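Local coordinates for XisI protein-like (Anabaena variabilis, PDB 2NLV), which is of unknown function but, as a XisI-like protein, may be related to the XisF-XisH-XisI complex that recombines nitrogen-fixation genes in cyanobacteria, at residues Met2-Leu5 / Val6-Glu10. Numbering follows the deposited sequence.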
# COMPACT_ATOMS: atom_id res chain seq x y z
N MSE A 2 -15.88 -18.93 -3.17
CA MSE A 2 -14.51 -18.90 -3.64
C MSE A 2 -14.39 -18.50 -5.11
O MSE A 2 -13.51 -17.74 -5.44
CB MSE A 2 -13.84 -20.26 -3.38
CG MSE A 2 -12.31 -20.24 -3.60
SE MSE A 2 -11.43 -19.06 -2.40
CE MSE A 2 -11.98 -19.80 -0.72
N ASP A 3 -15.32 -18.95 -5.95
CA ASP A 3 -15.28 -18.51 -7.35
C ASP A 3 -15.44 -16.99 -7.50
O ASP A 3 -14.75 -16.36 -8.28
CB ASP A 3 -16.36 -19.25 -8.13
CG ASP A 3 -15.98 -20.65 -8.46
OD1 ASP A 3 -14.79 -20.89 -8.79
OD2 ASP A 3 -16.89 -21.51 -8.43
N LYS A 4 -16.30 -16.43 -6.69
CA LYS A 4 -16.54 -15.01 -6.68
C LYS A 4 -15.36 -14.22 -6.15
O LYS A 4 -14.95 -13.21 -6.72
CB LYS A 4 -17.79 -14.71 -5.90
CG LYS A 4 -18.20 -13.27 -5.86
CD LYS A 4 -19.68 -13.04 -5.39
CE LYS A 4 -20.21 -13.99 -4.36
NZ LYS A 4 -21.68 -13.65 -4.05
N LEU A 5 -14.72 -14.74 -5.09
CA LEU A 5 -13.51 -14.09 -4.57
C LEU A 5 -12.44 -14.08 -5.64
O LEU A 5 -11.85 -13.01 -5.89
CB LEU A 5 -13.03 -14.77 -3.30
CG LEU A 5 -11.68 -14.24 -2.76
CD1 LEU A 5 -11.73 -12.74 -2.44
CD2 LEU A 5 -11.25 -15.07 -1.56
N VAL A 6 -12.16 -15.23 -6.25
CA VAL A 6 -11.09 -15.28 -7.23
C VAL A 6 -11.43 -14.44 -8.45
O VAL A 6 -10.58 -13.76 -9.01
CB VAL A 6 -10.78 -16.74 -7.58
CG1 VAL A 6 -9.88 -16.85 -8.82
CG2 VAL A 6 -10.21 -17.41 -6.35
N LYS A 7 -12.68 -14.45 -8.85
CA LYS A 7 -13.10 -13.55 -9.93
C LYS A 7 -12.73 -12.12 -9.65
O LYS A 7 -12.17 -11.39 -10.49
CB LYS A 7 -14.62 -13.68 -10.21
CG LYS A 7 -15.13 -12.72 -11.25
CD LYS A 7 -16.67 -12.74 -11.27
CE LYS A 7 -17.23 -14.00 -11.87
NZ LYS A 7 -18.77 -13.93 -11.95
N TYR A 8 -13.12 -11.64 -8.46
CA TYR A 8 -12.85 -10.28 -8.08
C TYR A 8 -11.37 -10.00 -7.94
O TYR A 8 -10.88 -8.93 -8.30
CB TYR A 8 -13.57 -9.87 -6.80
CG TYR A 8 -15.09 -9.84 -6.88
CD1 TYR A 8 -15.77 -10.10 -8.06
CD2 TYR A 8 -15.84 -9.56 -5.75
CE1 TYR A 8 -17.16 -10.04 -8.09
CE2 TYR A 8 -17.22 -9.54 -5.82
CZ TYR A 8 -17.85 -9.79 -7.00
OH TYR A 8 -19.23 -9.82 -7.02
N GLN A 9 -10.61 -10.92 -7.35
CA GLN A 9 -9.14 -10.76 -7.27
C GLN A 9 -8.57 -10.53 -8.67
O GLN A 9 -7.72 -9.64 -8.88
CB GLN A 9 -8.47 -11.98 -6.61
CG GLN A 9 -8.81 -12.15 -5.17
CD GLN A 9 -8.33 -13.44 -4.59
OE1 GLN A 9 -8.18 -14.43 -5.29
NE2 GLN A 9 -8.12 -13.45 -3.27
N GLU A 10 -8.93 -11.38 -9.60
CA GLU A 10 -8.39 -11.26 -10.96
C GLU A 10 -8.75 -9.95 -11.62
O GLU A 10 -7.89 -9.28 -12.26
CB GLU A 10 -8.91 -12.41 -11.81
CG GLU A 10 -8.22 -13.70 -11.49
CD GLU A 10 -6.75 -13.68 -11.89
OE1 GLU A 10 -6.46 -13.22 -13.01
OE2 GLU A 10 -5.92 -14.11 -11.09
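K4 lies alongside Y8 one turn later in the N-terminal helix 2-21, its CG resting over the ring face 4.0 Å from the Y8 centroid and 24° off the normal, a CH-pi contact. With CG of K4 anti to the backbone N (chi1 -177°), the chain runs the same way as the tyrosine, and its CD comes 3.6 Å from Y8 OH. The carbonyl O of K4 also sits above the ring, toward its rim, while accepting the N-H of Y8 at 3.0 Å. This is the tight side: Y8 is buried against I64 and P90, and its hydroxyl is hydrogen-bonded to D93. Were Y8 an alanine, D93 would probably lose this hydroxyl partner and the K4 methylenes the ring they lie on. Next to it, CG of L5 meets NE2 of Q9 at 3.7 Å, an amide nitrogen hydrogen-bonded to N40; both side chains reach strand 53-65 at I64. The solvent side is looser: exposed selenomethionine M2 brings SE only to 4.5 Å from CG2 of V6, also exposed. Regular i to i+4 backbone hydrogen bonds build the turns, whereas tyrosine hydroxyl and glutamine amide tie this helix start to neighbouring loops.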